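Local coordinates for Alpha/beta fold hydrolase (Pseudomonas aeruginosa, PDB 6I8W), which is a membrane-bound phospholipase A that takes part in phospholipid degradation in the bacterial membrane and acts as a virulence factor, at residues F21-L26 against K211-E216; R118-A123 against A144-R149. All blocks are in the same frame, centred on the assembly; numbering follows the deposited sequence.

Contact 1. Residues F21-L26 against K211-E216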
ATOM      1  N   PHE A  21      14.837 -19.933  -9.921  1.00 70.88           N
ATOM      2  CA  PHE A  21      13.558 -20.319 -10.504  1.00 67.60           C
ATOM      3  C   PHE A  21      12.494 -20.760  -9.493  1.00 61.76           C
ATOM      4  O   PHE A  21      11.335 -20.370  -9.613  1.00 62.21           O
ATOM      5  CB  PHE A  21      13.745 -21.427 -11.540  1.00 70.61           C
ATOM      6  CG  PHE A  21      12.528 -21.640 -12.394  1.00 79.98           C
ATOM      7  CD1 PHE A  21      12.045 -20.611 -13.193  1.00 82.40           C
ATOM      8  CD2 PHE A  21      11.842 -22.843 -12.374  1.00 82.99           C
ATOM      9  CE1 PHE A  21      10.911 -20.783 -13.972  1.00 80.42           C
ATOM     10  CE2 PHE A  21      10.712 -23.023 -13.156  1.00 79.72           C
ATOM     11  CZ  PHE A  21      10.246 -21.993 -13.955  1.00 78.69           C
ATOM     12  N   VAL A  22      12.874 -21.571  -8.510  1.00 57.90           N
ATOM     13  CA  VAL A  22      11.908 -22.059  -7.530  1.00 57.48           C
ATOM     14  C   VAL A  22      11.264 -20.929  -6.680  1.00 56.02           C
ATOM     15  O   VAL A  22      10.038 -20.909  -6.507  1.00 55.80           O
ATOM     16  CB  VAL A  22      12.547 -23.127  -6.609  1.00 58.31           C
ATOM     17  CG1 VAL A  22      11.573 -23.535  -5.514  1.00 51.11           C
ATOM     18  CG2 VAL A  22      12.949 -24.344  -7.420  1.00 62.42           C
ATOM     19  N   PRO A  23      12.069 -19.973  -6.165  1.00 55.95           N
ATOM     20  CA  PRO A  23      11.432 -18.852  -5.448  1.00 53.42           C
ATOM     21  C   PRO A  23      10.440 -18.044  -6.289  1.00 48.10           C
ATOM     22  O   PRO A  23       9.375 -17.665  -5.791  1.00 42.81           O
ATOM     23  CB  PRO A  23      12.621 -17.971  -5.054  1.00 56.45           C
ATOM     24  CG  PRO A  23      13.771 -18.912  -4.971  1.00 58.09           C
ATOM     25  CD  PRO A  23      13.540 -19.935  -6.036  1.00 57.77           C
ATOM     26  N   ALA A  24      10.795 -17.764  -7.539  1.00 48.53           N
ATOM     27  CA  ALA A  24       9.934 -16.962  -8.412  1.00 44.16           C
ATOM     28  C   ALA A  24       8.603 -17.678  -8.659  1.00 46.65           C
ATOM     29  O   ALA A  24       7.544 -17.055  -8.594  1.00 47.05           O
ATOM     30  CB  ALA A  24      10.637 -16.665  -9.728  1.00 45.77           C
ATOM     31  N   THR A  25       8.647 -18.984  -8.925  1.00 49.58           N
ATOM     32  CA  THR A  25       7.411 -19.730  -9.171  1.00 46.66           C
ATOM     33  C   THR A  25       6.596 -19.820  -7.884  1.00 45.52           C
ATOM     34  O   THR A  25       5.366 -19.853  -7.914  1.00 50.19           O
ATOM     35  CB  THR A  25       7.676 -21.163  -9.705  1.00 54.49           C
ATOM     36  OG1 THR A  25       8.280 -21.954  -8.682  1.00 57.74           O
ATOM     37  CG2 THR A  25       8.583 -21.143 -10.917  1.00 52.78           C
ATOM     38  N   LEU A  26       7.288 -19.898  -6.754  1.00 46.71           N
ATOM     39  CA  LEU A  26       6.626 -19.896  -5.456  1.00 44.79           C
ATOM     40  C   LEU A  26       5.789 -18.621  -5.296  1.00 45.14           C
ATOM     41  O   LEU A  26       4.609 -18.674  -4.946  1.00 41.72           O
ATOM     42  CB  LEU A  26       7.660 -19.983  -4.336  1.00 54.33           C
ATOM     43  CG  LEU A  26       7.286 -20.463  -2.935  1.00 64.94           C
ATOM     44  CD1 LEU A  26       8.551 -20.891  -2.216  1.00 70.66           C
ATOM     45  CD2 LEU A  26       6.566 -19.405  -2.149  1.00 71.55           C
ATOM     46  N   LYS A 211       9.058 -16.248   2.723  1.00 44.25           N
ATOM     47  CA  LYS A 211       9.594 -15.137   3.499  1.00 47.13           C
ATOM     48  C   LYS A 211      11.001 -14.740   3.053  1.00 47.29           C
ATOM     49  O   LYS A 211      11.285 -13.567   2.887  1.00 46.31           O
ATOM     50  CB  LYS A 211       9.619 -15.495   4.984  1.00 50.25           C
ATOM     51  CG  LYS A 211      10.275 -14.436   5.853  1.00 52.83           C
ATOM     52  CD  LYS A 211      10.473 -14.969   7.260  1.00 60.86           C
ATOM     53  CE  LYS A 211      11.676 -14.323   7.925  1.00 70.72           C
ATOM     54  NZ  LYS A 211      11.933 -14.887   9.287  1.00 74.00           N
ATOM     55  N   ARG A 212      11.871 -15.724   2.855  1.00 48.50           N
ATOM     56  CA  ARG A 212      13.238 -15.442   2.428  1.00 52.80           C
ATOM     57  C   ARG A 212      13.292 -14.728   1.074  1.00 48.04           C
ATOM     58  O   ARG A 212      14.098 -13.818   0.871  1.00 53.09           O
ATOM     59  CB  ARG A 212      14.058 -16.735   2.377  1.00 56.82           C
ATOM     60  CG  ARG A 212      14.565 -17.168   3.742  1.00 70.65           C
ATOM     61  CD  ARG A 212      15.518 -18.356   3.666  1.00 81.91           C
ATOM     62  NE  ARG A 212      14.851 -19.619   3.972  1.00 84.69           N
ATOM     63  CZ  ARG A 212      14.530 -20.536   3.065  1.00 88.85           C
ATOM     64  NH1 ARG A 212      14.822 -20.337   1.784  1.00 91.81           N
ATOM     65  NH2 ARG A 212      13.924 -21.655   3.440  1.00 84.58           N
ATOM     66  N   TYR A 213      12.448 -15.146   0.139  1.00 45.82           N
ATOM     67  CA  TYR A 213      12.430 -14.507  -1.176  1.00 50.76           C
ATOM     68  C   TYR A 213      11.904 -13.086  -1.066  1.00 43.28           C
ATOM     69  O   TYR A 213      12.435 -12.180  -1.701  1.00 44.18           O
ATOM     70  CB  TYR A 213      11.621 -15.329  -2.171  1.00 46.78           C
ATOM     71  CG  TYR A 213      11.623 -14.799  -3.588  1.00 49.29           C
ATOM     72  CD1 TYR A 213      12.820 -14.637  -4.291  1.00 51.80           C
ATOM     73  CD2 TYR A 213      10.438 -14.584  -4.266  1.00 44.36           C
ATOM     74  CE1 TYR A 213      12.826 -14.200  -5.607  1.00 51.63           C
ATOM     75  CE2 TYR A 213      10.432 -14.154  -5.577  1.00 50.49           C
ATOM     76  CZ  TYR A 213      11.624 -13.959  -6.241  1.00 50.01           C
ATOM     77  OH  TYR A 213      11.593 -13.538  -7.543  1.00 55.82           O
ATOM     78  N   LEU A 214      10.851 -12.886  -0.280  1.00 40.68           N
ATOM     79  CA  LEU A 214      10.329 -11.531  -0.070  1.00 41.19           C
ATOM     80  C   LEU A 214      11.433 -10.642   0.514  1.00 43.46           C
ATOM     81  O   LEU A 214      11.593  -9.487   0.108  1.00 44.18           O
ATOM     82  CB  LEU A 214       9.113 -11.539   0.857  1.00 37.49           C
ATOM     83  CG  LEU A 214       7.868 -12.204   0.266  1.00 43.78           C
ATOM     84  CD1 LEU A 214       6.740 -12.251   1.289  1.00 40.85           C
ATOM     85  CD2 LEU A 214       7.436 -11.487  -1.011  1.00 39.67           C
ATOM     86  N   GLY A 215      12.201 -11.196   1.452  1.00 45.11           N
ATOM     87  CA  GLY A 215      13.316 -10.483   2.052  1.00 44.78           C
ATOM     88  C   GLY A 215      14.409 -10.175   1.034  1.00 53.01           C
ATOM     89  O   GLY A 215      15.005  -9.097   1.058  1.00 48.84           O
ATOM     90  N   GLU A 216      14.682 -11.125   0.144  1.00 47.55           N
ATOM     91  CA  GLU A 216      15.661 -10.901  -0.916  1.00 50.30           C
ATOM     92  C   GLU A 216      15.192  -9.776  -1.835  1.00 53.01           C
ATOM     93  O   GLU A 216      15.959  -8.875  -2.173  1.00 51.37           O
ATOM     94  CB  GLU A 216      15.899 -12.176  -1.725  1.00 63.97           C
ATOM     95  CG  GLU A 216      16.662 -13.260  -0.981  1.00 78.80           C
ATOM     96  CD  GLU A 216      16.824 -14.530  -1.797  1.00 94.02           C
ATOM     97  OE1 GLU A 216      16.582 -14.494  -3.024  1.00 98.73           O
ATOM     98  OE2 GLU A 216      17.192 -15.566  -1.207  1.00101.45           O
TER
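P23 and Y213 bring the two helical segments closest, the CA atoms of P23 and Y213 lying 6.2 Å apart. Segment 21-26 belongs to the long N-terminal helix 3-38, which is kinked here because the ring nitrogen of P23 has no hydrogen to give to the turn before; segment 211-216 is part of helix 208-234. Y213 spans the gap. Its CG lies anti to the backbone N (chi1 -176°), which sends the ring out from its own helix and across the turn at P23 and A24. The CB of P23 sits over one face of that ring, 3.7 Å from the centroid and 23° off the normal, a CH-pi contact whose closest pair is P23 CB and Y213 CD1 at 3.4 Å. The backbone N of A24 lies over the same face, offset toward the rim, and the phenol oxygen ends beside A24, with Y213 OH 3.9 Å from A24 CB. One turn further on, L26 rests on P209 and L210, widening the meeting of the two helices. Between these segments the grip is therefore one of dispersion and CH-pi attraction, a small surface junction joining the N-terminal helix to helix 208-234, whose L214 touches a bound myristic acid.

Contact 2. Residues R118-A123 against A144-R149; sequences RVANFA and ALYAAR
Buried helix-to-helix packing joins segment 118-123, on helix 112-125, to segment 144-149, on helix 138-149, within the alpha/beta hydrolase fold. The segment axes approach to 10.4 Å and cross at -71°, a separation that one large side chain, Y146, fills from its side against the aliphatic residues V119, A120 and A123. The first torsion of Y146 (-172°) turns its ring away from the backbone N and out toward these three. The methyl of A120 lies over one ring face, offset toward the rim: A120 CB is 4.1 Å from the centroid of the Y146 ring, a CH-pi contact, and 3.8 Å from Y146 CZ. V119 comes in obliquely, its CG1 3.7 Å from Y146 CE2, and the same valine also packs on L66 and I68 of strand 64-68. At the far end of the ring, A123 CB stands 3.6 Å from Y146 OH. A hydrogen bond with Q153 OE1 gives this buried hydroxyl a partner beside the aliphatic carbons of A120 and A123. At the margin, R149 forms a salt bridge with E117 and a further bond to the carbonyl of G113. Helix 138-149 starts directly after S137 of a GxSxG sequence that probably forms the nucleophile elbow, and its packing against the preceding helix, both linked through strand 131-136, is part of the layered architecture of the alpha/beta hydrolase fold.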
ATOM      1  N   ARG A 118      -0.531  11.454 -10.621  1.00 41.84           N
ATOM      2  CA  ARG A 118      -0.426  10.222 -11.401  1.00 40.00           C
ATOM      3  C   ARG A 118      -1.636   9.303 -11.145  1.00 39.47           C
ATOM      4  O   ARG A 118      -2.139   8.655 -12.066  1.00 37.26           O
ATOM      5  CB  ARG A 118       0.887   9.482 -11.076  1.00 37.07           C
ATOM      6  CG  ARG A 118       2.182  10.266 -11.450  1.00 39.61           C
ATOM      7  CD  ARG A 118       3.432   9.372 -11.352  1.00 38.33           C
ATOM      8  NE  ARG A 118       4.651  10.088 -11.732  1.00 43.30           N
ATOM      9  CZ  ARG A 118       5.638  10.396 -10.895  1.00 45.96           C
ATOM     10  NH1 ARG A 118       5.553  10.048  -9.615  1.00 39.96           N
ATOM     11  NH2 ARG A 118       6.713  11.056 -11.338  1.00 44.47           N
ATOM     12  N   VAL A 119      -2.093   9.238  -9.897  1.00 34.15           N
ATOM     13  CA  VAL A 119      -3.223   8.371  -9.558  1.00 35.16           C
ATOM     14  C   VAL A 119      -4.498   8.888 -10.230  1.00 34.04           C
ATOM     15  O   VAL A 119      -5.290   8.108 -10.763  1.00 35.43           O
ATOM     16  CB  VAL A 119      -3.447   8.269  -8.038  1.00 31.88           C
ATOM     17  CG1 VAL A 119      -4.710   7.469  -7.747  1.00 31.04           C
ATOM     18  CG2 VAL A 119      -2.253   7.620  -7.353  1.00 30.90           C
ATOM     19  N   ALA A 120      -4.684  10.203 -10.229  1.00 33.49           N
ATOM     20  CA  ALA A 120      -5.826  10.796 -10.920  1.00 37.32           C
ATOM     21  C   ALA A 120      -5.755  10.535 -12.428  1.00 39.71           C
ATOM     22  O   ALA A 120      -6.759  10.205 -13.052  1.00 40.29           O
ATOM     23  CB  ALA A 120      -5.901  12.280 -10.649  1.00 41.98           C
ATOM     24  N   ASN A 121      -4.570  10.687 -13.010  1.00 38.05           N
ATOM     25  CA  ASN A 121      -4.379  10.376 -14.424  1.00 36.62           C
ATOM     26  C   ASN A 121      -4.624   8.883 -14.707  1.00 38.37           C
ATOM     27  O   ASN A 121      -5.133   8.517 -15.770  1.00 34.17           O
ATOM     28  CB  ASN A 121      -2.960  10.756 -14.879  1.00 36.42           C
ATOM     29  CG  ASN A 121      -2.721  12.259 -14.886  1.00 50.89           C
ATOM     30  OD1 ASN A 121      -3.661  13.047 -14.905  1.00 48.94           O
ATOM     31  ND2 ASN A 121      -1.450  12.659 -14.865  1.00 52.56           N
ATOM     32  N   PHE A 122      -4.238   8.033 -13.763  1.00 32.01           N
ATOM     33  CA  PHE A 122      -4.489   6.593 -13.867  1.00 37.34           C
ATOM     34  C   PHE A 122      -5.994   6.276 -13.861  1.00 35.21           C
ATOM     35  O   PHE A 122      -6.467   5.462 -14.648  1.00 35.92           O
ATOM     36  CB  PHE A 122      -3.783   5.840 -12.728  1.00 31.71           C
ATOM     37  CG  PHE A 122      -4.251   4.397 -12.545  1.00 29.94           C
ATOM     38  CD1 PHE A 122      -3.739   3.368 -13.332  1.00 30.86           C
ATOM     39  CD2 PHE A 122      -5.176   4.074 -11.564  1.00 27.46           C
ATOM     40  CE1 PHE A 122      -4.161   2.037 -13.141  1.00 29.16           C
ATOM     41  CE2 PHE A 122      -5.607   2.750 -11.375  1.00 29.52           C
ATOM     42  CZ  PHE A 122      -5.102   1.742 -12.161  1.00 30.40           C
ATOM     43  N   ALA A 123      -6.742   6.910 -12.969  1.00 33.01           N
ATOM     44  CA  ALA A 123      -8.181   6.678 -12.927  1.00 35.54           C
ATOM     45  C   ALA A 123      -8.808   7.040 -14.281  1.00 40.25           C
ATOM     46  O   ALA A 123      -9.609   6.275 -14.820  1.00 36.22           O
ATOM     47  CB  ALA A 123      -8.834   7.474 -11.784  1.00 37.52           C
ATOM     48  N   ALA A 144      -5.420  11.405   0.300  1.00 32.13           N
ATOM     49  CA  ALA A 144      -5.978  12.626   0.875  1.00 36.31           C
ATOM     50  C   ALA A 144      -5.770  13.810  -0.072  1.00 43.34           C
ATOM     51  O   ALA A 144      -6.670  14.630  -0.243  1.00 39.05           O
ATOM     52  CB  ALA A 144      -5.364  12.913   2.236  1.00 43.36           C
ATOM     53  N   LEU A 145      -4.603  13.889  -0.711  1.00 41.35           N
ATOM     54  CA  LEU A 145      -4.337  15.007  -1.626  1.00 46.33           C
ATOM     55  C   LEU A 145      -5.203  14.925  -2.883  1.00 41.12           C
ATOM     56  O   LEU A 145      -5.674  15.940  -3.386  1.00 42.38           O
ATOM     57  CB  LEU A 145      -2.858  15.068  -2.015  1.00 42.39           C
ATOM     58  CG  LEU A 145      -1.925  15.505  -0.889  1.00 44.48           C
ATOM     59  CD1 LEU A 145      -0.472  15.411  -1.351  1.00 51.47           C
ATOM     60  CD2 LEU A 145      -2.269  16.916  -0.400  1.00 45.50           C
ATOM     61  N   TYR A 146      -5.400  13.715  -3.392  1.00 36.92           N
ATOM     62  CA  TYR A 146      -6.308  13.493  -4.512  1.00 35.28           C
ATOM     63  C   TYR A 146      -7.700  14.034  -4.152  1.00 38.88           C
ATOM     64  O   TYR A 146      -8.293  14.807  -4.915  1.00 39.36           O
ATOM     65  CB  TYR A 146      -6.346  11.989  -4.845  1.00 36.28           C
ATOM     66  CG  TYR A 146      -7.091  11.541  -6.097  1.00 37.36           C
ATOM     67  CD1 TYR A 146      -7.961  12.377  -6.783  1.00 47.41           C
ATOM     68  CD2 TYR A 146      -6.940  10.243  -6.569  1.00 40.26           C
ATOM     69  CE1 TYR A 146      -8.645  11.935  -7.915  1.00 43.88           C
ATOM     70  CE2 TYR A 146      -7.609   9.798  -7.694  1.00 39.01           C
ATOM     71  CZ  TYR A 146      -8.465  10.642  -8.358  1.00 43.93           C
ATOM     72  OH  TYR A 146      -9.128  10.178  -9.477  1.00 42.77           O
ATOM     73  N   ALA A 147      -8.208  13.636  -2.986  1.00 40.83           N
ATOM     74  CA  ALA A 147      -9.533  14.066  -2.533  1.00 43.76           C
ATOM     75  C   ALA A 147      -9.626  15.581  -2.349  1.00 48.04           C
ATOM     76  O   ALA A 147     -10.683  16.173  -2.580  1.00 47.34           O
ATOM     77  CB  ALA A 147      -9.914  13.352  -1.223  1.00 36.36           C
ATOM     78  N   ALA A 148      -8.532  16.209  -1.923  1.00 41.45           N
ATOM     79  CA  ALA A 148      -8.535  17.654  -1.692  1.00 43.73           C
ATOM     80  C   ALA A 148      -8.453  18.402  -3.012  1.00 46.56           C
ATOM     81  O   ALA A 148      -8.998  19.493  -3.154  1.00 53.16           O
ATOM     82  CB  ALA A 148      -7.384  18.059  -0.779  1.00 45.79           C
ATOM     83  N   ARG A 149      -7.764  17.805  -3.980  1.00 45.73           N
ATOM     84  CA  ARG A 149      -7.525  18.450  -5.271  1.00 54.53           C
ATOM     85  C   ARG A 149      -8.621  18.195  -6.299  1.00 52.74           C
ATOM     86  O   ARG A 149      -8.866  19.021  -7.167  1.00 57.03           O
ATOM     87  CB  ARG A 149      -6.187  17.992  -5.844  1.00 55.93           C
ATOM     88  CG  ARG A 149      -4.987  18.501  -5.080  1.00 60.34           C
ATOM     89  CD  ARG A 149      -3.738  17.788  -5.546  1.00 60.21           C
ATOM     90  NE  ARG A 149      -2.531  18.314  -4.917  1.00 58.93           N
ATOM     91  CZ  ARG A 149      -1.314  17.849  -5.167  1.00 62.69           C
ATOM     92  NH1 ARG A 149      -1.158  16.841  -6.021  1.00 57.20           N
ATOM     93  NH2 ARG A 149      -0.259  18.379  -4.563  1.00 61.08           N
TER

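Both contacts illustrate how one tyrosine can bridge two helices by offering a ring face to an aliphatic carbon, yet their settings differ. Contact 1 lies on the surface, about 20 Å from its centre to the chain's centre, and joins the N-terminal helix to helix 208-234. Contact 2 is buried and pairs two helices of the hydrolase fold that are close in sequence. They share no helix, and their centres stand about 33 Å apart on opposite sides of the chain's centre. The chemistry differs too: the buried tyrosine packs on valine and alanine and has its hydroxyl bonded to Q153, while the surface one rests on the proline of a helix kink and on A24.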